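Local coordinates for malonyl acyl carrier protein transacylase (Streptococcus pneumoniae, PDB 3IM8) that probably transfers the malonyl group from malonyl-CoA to the acyl carrier protein, the step that supplies malonyl units for fatty acid synthesis, at residues P225-T230 with G259-A264; G92-L97 with T245-E250. All blocks are in the same frame, centred on the assembly; numbering follows the deposited sequence.

How the contacts relate
Both contacts are buried, but contact 2 lies deep in the chain beside the predicted active site, while contact 1 sits further out, where Val260 is still partly exposed. Their centres are 14 Å apart, and the loop 225-230 links them. At one end Val227 packs on the helix of 259-264; at the other, Asn229 N is in hydrogen-bonding position to Glu93 OE1, 2.7 Å away, and Thr230 lies against Gln247. The chemistry changes with depth. Contact 1 is purely apolar, methyl and methylene groups beside the parallel sheet, whereas contact 2 brings a carboxylate, an amide and a tyrosine ring together close to the predicted active-site residues.

Contact 1: P225-T230 with G259-A264; sequences PLVGNT and GVMQEA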
loop_
_atom_site.group_PDB
_atom_site.type_symbol
_atom_site.label_atom_id
_atom_site.label_comp_id
_atom_site.label_asym_id
_atom_site.label_seq_id
_atom_site.Cartn_x
_atom_site.Cartn_y
_atom_site.Cartn_z
ATOM N N PRO A 225 -15.013 -9.142 -0.017
ATOM C CA PRO A 225 -14.023 -9.474 -1.007
ATOM C C PRO A 225 -12.884 -8.446 -0.980
ATOM O O PRO A 225 -13.139 -7.242 -0.799
ATOM C CB PRO A 225 -14.780 -9.416 -2.337
ATOM C CG PRO A 225 -16.292 -9.494 -1.952
ATOM C CD PRO A 225 -16.350 -8.870 -0.582
ATOM N N LEU A 226 -11.656 -8.945 -1.122
ATOM C CA LEU A 226 -10.418 -8.127 -1.208
ATOM C C LEU A 226 -9.750 -8.385 -2.563
ATOM O O LEU A 226 -9.569 -9.529 -2.942
ATOM C CB LEU A 226 -9.461 -8.479 -0.071
ATOM C CG LEU A 226 -8.071 -7.795 -0.085
ATOM C CD1 LEU A 226 -7.576 -7.652 1.301
ATOM C CD2 LEU A 226 -7.016 -8.593 -0.850
ATOM N N VAL A 227 -9.417 -7.321 -3.305
ATOM C CA VAL A 227 -8.681 -7.423 -4.567
ATOM C C VAL A 227 -7.180 -7.315 -4.290
ATOM O O VAL A 227 -6.689 -6.267 -3.850
ATOM C CB VAL A 227 -9.172 -6.362 -5.574
ATOM C CG1 VAL A 227 -8.453 -6.491 -6.892
ATOM C CG2 VAL A 227 -10.694 -6.511 -5.795
ATOM N N GLY A 228 -6.439 -8.404 -4.507
ATOM C CA GLY A 228 -5.018 -8.407 -4.160
ATOM C C GLY A 228 -4.114 -7.685 -5.136
ATOM O O GLY A 228 -4.370 -7.635 -6.332
ATOM N N ASN A 229 -3.024 -7.135 -4.616
ATOM C CA ASN A 229 -2.046 -6.370 -5.395
ATOM C C ASN A 229 -1.360 -7.188 -6.491
ATOM O O ASN A 229 -1.116 -6.707 -7.620
ATOM C CB ASN A 229 -0.964 -5.838 -4.429
ATOM C CG ASN A 229 -1.421 -4.624 -3.602
ATOM O OD1 ASN A 229 -2.506 -4.003 -3.817
ATOM N ND2 ASN A 229 -0.583 -4.263 -2.678
ATOM N N THR A 230 -1.047 -8.434 -6.137
ATOM C CA THR A 230 -0.156 -9.270 -6.955
ATOM C C THR A 230 -0.887 -9.772 -8.202
ATOM O O THR A 230 -0.428 -9.523 -9.353
ATOM C CB THR A 230 0.466 -10.420 -6.113
ATOM O OG1 THR A 230 1.059 -9.873 -4.936
ATOM C CG2 THR A 230 1.481 -11.185 -6.913
ATOM N N GLY A 259 -10.001 -1.770 -11.975
ATOM C CA GLY A 259 -10.847 -2.399 -13.035
ATOM C C GLY A 259 -11.679 -3.617 -12.611
ATOM O O GLY A 259 -12.831 -3.730 -12.989
ATOM N N VAL A 260 -11.099 -4.535 -11.826
ATOM C CA VAL A 260 -11.854 -5.577 -11.151
ATOM C C VAL A 260 -12.981 -5.020 -10.245
ATOM O O VAL A 260 -14.111 -5.566 -10.245
ATOM C CB VAL A 260 -10.921 -6.537 -10.325
ATOM C CG1 VAL A 260 -11.721 -7.433 -9.362
ATOM C CG2 VAL A 260 -10.048 -7.401 -11.272
ATOM N N MET A 261 -12.700 -3.975 -9.455
ATOM C CA MET A 261 -13.773 -3.395 -8.657
ATOM C C MET A 261 -14.879 -2.734 -9.538
ATOM O O MET A 261 -16.048 -2.912 -9.279
ATOM C CB MET A 261 -13.234 -2.410 -7.593
ATOM C CG MET A 261 -12.202 -3.017 -6.686
ATOM S SD MET A 261 -11.416 -1.757 -5.720
ATOM C CE MET A 261 -11.381 -2.525 -4.141
ATOM N N GLN A 262 -14.512 -1.974 -10.560
ATOM C CA GLN A 262 -15.524 -1.403 -11.495
ATOM C C GLN A 262 -16.354 -2.490 -12.182
ATOM O O GLN A 262 -17.579 -2.382 -12.218
ATOM C CB GLN A 262 -14.895 -0.449 -12.519
ATOM C CG GLN A 262 -14.132 0.633 -11.797
ATOM C CD GLN A 262 -13.781 1.759 -12.681
ATOM O OE1 GLN A 262 -12.853 1.662 -13.471
ATOM N NE2 GLN A 262 -14.543 2.855 -12.568
ATOM N N GLU A 263 -15.710 -3.552 -12.658
ATOM C CA GLU A 263 -16.466 -4.742 -13.110
ATOM C C GLU A 263 -17.350 -5.378 -12.030
ATOM O O GLU A 263 -18.427 -5.878 -12.365
ATOM C CB GLU A 263 -15.559 -5.809 -13.725
ATOM C CG GLU A 263 -15.102 -5.518 -15.139
ATOM C CD GLU A 263 -16.236 -5.661 -16.202
ATOM O OE1 GLU A 263 -16.387 -4.705 -16.998
ATOM O OE2 GLU A 263 -16.967 -6.692 -16.230
ATOM N N ALA A 264 -16.943 -5.362 -10.748
ATOM C CA ALA A 264 -17.806 -5.957 -9.704
ATOM C C ALA A 264 -18.945 -5.027 -9.411
ATOM O O ALA A 264 -19.731 -5.258 -8.475
ATOM C CB ALA A 264 -17.037 -6.276 -8.412
#
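Val227 reaches out from the extended loop and sets one methyl group, CG2, against two neighbours on the helix, Val260 and Met261. Its CG2 lies 3.8 Å from Val260 CG1. The two valine side chains pass each other pointing opposite ways, touching through one methyl apiece. The same CG2 is 3.9 Å from Met261 CG, and here the side chains cross at a slant, the valine methyl meeting the methionine chain at its gamma methylene rather than at the sulfur. With CG1 anti to the backbone N (chi1 -178°), Val227 has CG2 anti to its carbonyl carbon, and this is the branch that meets both helix residues.

Met261 does not aim its first bond straight at the loop; the chain beyond CB brings CG into contact, and a bend at chi3 (136°) follows. It also packs on Ala5, Leu7 and Ala87 of the parallel sheet. The loop in turn is held along the outermost strand 85-88 by backbone hydrogen bonds of Pro225 and Val227 with Val86. Val227, whose side chain also touches Met85 of that strand, bridges the loop to helix 254-263, a small apolar join at the margin of the parallel sheet in the larger, alpha/beta-hydrolase-like part of the acyltransferase fold.

Contact 2: G92-L97 with T245-E250; sequences GEYSAL and TRQVKE
Glu93, Tyr94 and Gln247 meet just behind what is probably the nucleophile elbow, the GxSxG turn from Gly88 to Gly92 that carries Ser90, the predicted nucleophile. Glu93 and Tyr94 stand on the first turn of helix 92-99, which follows the elbow; Gln247 comes from the other side, near the end of helix 240-247.

Glu93 and Gln247 reach toward each other, each with CG anti to its backbone N (chi1 -174° in Gln247) and a bend at chi2, and their carboxylate and amide planes end up only 21° apart. Glu93 OE2 lies 3.2 Å from Gln247 NE2, but the angle is too poor for a hydrogen bond. That nitrogen also rests on the aliphatic root of the glutamate, 3.4 Å from Glu93 CB. The amide is instead gripped from outside the contact: NE2 donates to Ser90 O and OE1 accepts from Arg115 NH2, two bonds that should fix which way round it sits. The other carboxylate oxygen, Glu93 OE1, accepts from Asn229 N in the loop 225-230.

Gln247 has a second task through its backbone, because its carbonyl O bonds ND1 of His199, the other predicted active-site residue, which is consistent with orienting the imidazole toward the serine. Astride Gln247, Arg246 from the helix and Glu250 from the loop that follows close a salt bridge, with Arg246 NH1 2.7 Å from Glu250 OE1. The ring of Tyr94, which also packs on Leu111, Val112 and Arg115 of helix 105-122, is turned 55° from the amide plane and meets it edge-first, Gln247 OE1 lying near the ring plane, 4.0 Å from Tyr94 CE1.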
loop_
_atom_site.group_PDB
_atom_site.type_symbol
_atom_site.label_atom_id
_atom_site.label_comp_id
_atom_site.label_asym_id
_atom_site.label_seq_id
_atom_site.Cartn_x
_atom_site.Cartn_y
_atom_site.Cartn_z
ATOM N N GLY A 92 -0.761 -1.229 2.591
ATOM C CA GLY A 92 -2.239 -1.073 2.693
ATOM C C GLY A 92 -3.055 -2.356 2.415
ATOM O O GLY A 92 -4.272 -2.436 2.661
ATOM N N GLU A 93 -2.412 -3.369 1.880
ATOM C CA GLU A 93 -3.112 -4.636 1.636
ATOM C C GLU A 93 -3.401 -5.309 2.960
ATOM O O GLU A 93 -4.395 -6.059 3.083
ATOM C CB GLU A 93 -2.238 -5.555 0.765
ATOM C CG GLU A 93 -2.868 -6.892 0.452
ATOM C CD GLU A 93 -2.489 -7.328 -0.933
ATOM O OE1 GLU A 93 -3.053 -6.788 -1.901
ATOM O OE2 GLU A 93 -1.602 -8.169 -1.052
ATOM N N TYR A 94 -2.527 -5.064 3.936
ATOM C CA TYR A 94 -2.674 -5.695 5.262
ATOM C C TYR A 94 -3.787 -5.041 6.035
ATOM O O TYR A 94 -4.580 -5.709 6.708
ATOM C CB TYR A 94 -1.373 -5.659 6.073
ATOM C CG TYR A 94 -0.328 -6.621 5.603
ATOM C CD1 TYR A 94 0.383 -6.380 4.430
ATOM C CD2 TYR A 94 -0.070 -7.790 6.310
ATOM C CE1 TYR A 94 1.374 -7.286 3.994
ATOM C CE2 TYR A 94 0.927 -8.698 5.886
ATOM C CZ TYR A 94 1.634 -8.434 4.746
ATOM O OH TYR A 94 2.610 -9.291 4.333
ATOM N N SER A 95 -3.856 -3.721 5.924
ATOM C CA SER A 95 -4.984 -2.937 6.499
ATOM C C SER A 95 -6.342 -3.439 5.961
ATOM O O SER A 95 -7.283 -3.605 6.721
ATOM C CB SER A 95 -4.817 -1.438 6.170
ATOM O OG SER A 95 -3.558 -0.938 6.600
ATOM N N ALA A 96 -6.383 -3.652 4.631
ATOM C CA ALA A 96 -7.501 -4.219 3.860
ATOM C C ALA A 96 -7.803 -5.667 4.282
ATOM O O ALA A 96 -8.963 -6.062 4.383
ATOM C CB ALA A 96 -7.137 -4.188 2.475
ATOM N N LEU A 97 -6.762 -6.456 4.555
ATOM C CA LEU A 97 -6.949 -7.813 5.122
ATOM C C LEU A 97 -7.651 -7.766 6.457
ATOM O O LEU A 97 -8.526 -8.596 6.714
ATOM C CB LEU A 97 -5.630 -8.597 5.249
ATOM C CG LEU A 97 -5.175 -9.192 3.900
ATOM C CD1 LEU A 97 -3.707 -9.681 4.006
ATOM C CD2 LEU A 97 -6.118 -10.321 3.395
ATOM N N THR A 245 3.588 -13.432 0.602
ATOM C CA THR A 245 4.945 -13.815 0.329
ATOM C C THR A 245 5.462 -13.237 -0.976
ATOM O O THR A 245 6.501 -12.627 -0.972
ATOM C CB THR A 245 5.095 -15.319 0.374
ATOM O OG1 THR A 245 4.961 -15.718 1.732
ATOM C CG2 THR A 245 6.472 -15.748 -0.176
ATOM N N ARG A 246 4.728 -13.405 -2.078
ATOM C CA ARG A 246 5.135 -12.858 -3.397
ATOM C C ARG A 246 4.973 -11.342 -3.517
ATOM O O ARG A 246 5.741 -10.691 -4.227
ATOM C CB ARG A 246 4.418 -13.568 -4.536
ATOM C CG ARG A 246 4.806 -15.074 -4.606
ATOM C CD ARG A 246 4.432 -15.687 -5.936
ATOM N NE ARG A 246 2.989 -15.737 -6.110
ATOM C CZ ARG A 246 2.305 -15.175 -7.108
ATOM N NH1 ARG A 246 2.888 -14.471 -8.059
ATOM N NH2 ARG A 246 1.001 -15.322 -7.152
ATOM N N GLN A 247 3.968 -10.794 -2.834
ATOM C CA GLN A 247 3.667 -9.369 -2.942
ATOM C C GLN A 247 4.889 -8.455 -2.778
ATOM O O GLN A 247 4.992 -7.467 -3.515
ATOM C CB GLN A 247 2.561 -8.952 -1.965
ATOM C CG GLN A 247 2.076 -7.529 -2.108
ATOM C CD GLN A 247 1.892 -6.864 -0.722
ATOM O OE1 GLN A 247 2.728 -7.039 0.188
ATOM N NE2 GLN A 247 0.803 -6.116 -0.561
ATOM N N VAL A 248 5.786 -8.778 -1.841
ATOM C CA VAL A 248 6.971 -7.930 -1.519
ATOM C C VAL A 248 8.029 -7.939 -2.648
ATOM O O VAL A 248 8.820 -7.008 -2.806
ATOM C CB VAL A 248 7.573 -8.192 -0.057
ATOM C CG1 VAL A 248 6.562 -7.886 1.045
ATOM C CG2 VAL A 248 8.091 -9.618 0.117
ATOM N N LYS A 249 7.973 -8.969 -3.492
ATOM C CA LYS A 249 8.958 -9.133 -4.557
ATOM C C LYS A 249 8.343 -9.121 -5.958
ATOM O O LYS A 249 9.048 -9.373 -6.920
ATOM C CB LYS A 249 9.786 -10.429 -4.314
ATOM C CG LYS A 249 8.946 -11.721 -4.517
ATOM C CD LYS A 249 9.755 -13.009 -4.367
ATOM C CE LYS A 249 8.822 -14.093 -3.890
ATOM N NZ LYS A 249 9.409 -15.402 -4.169
ATOM N N GLU A 250 7.036 -8.860 -6.090
ATOM C CA GLU A 250 6.373 -8.770 -7.425
ATOM C C GLU A 250 5.623 -7.427 -7.636
ATOM O O GLU A 250 5.342 -6.719 -6.652
ATOM C CB GLU A 250 5.440 -9.974 -7.618
ATOM C CG GLU A 250 6.220 -11.258 -7.750
ATOM C CD GLU A 250 5.373 -12.466 -8.061
ATOM O OE1 GLU A 250 4.332 -12.350 -8.737
ATOM O OE2 GLU A 250 5.785 -13.545 -7.629
#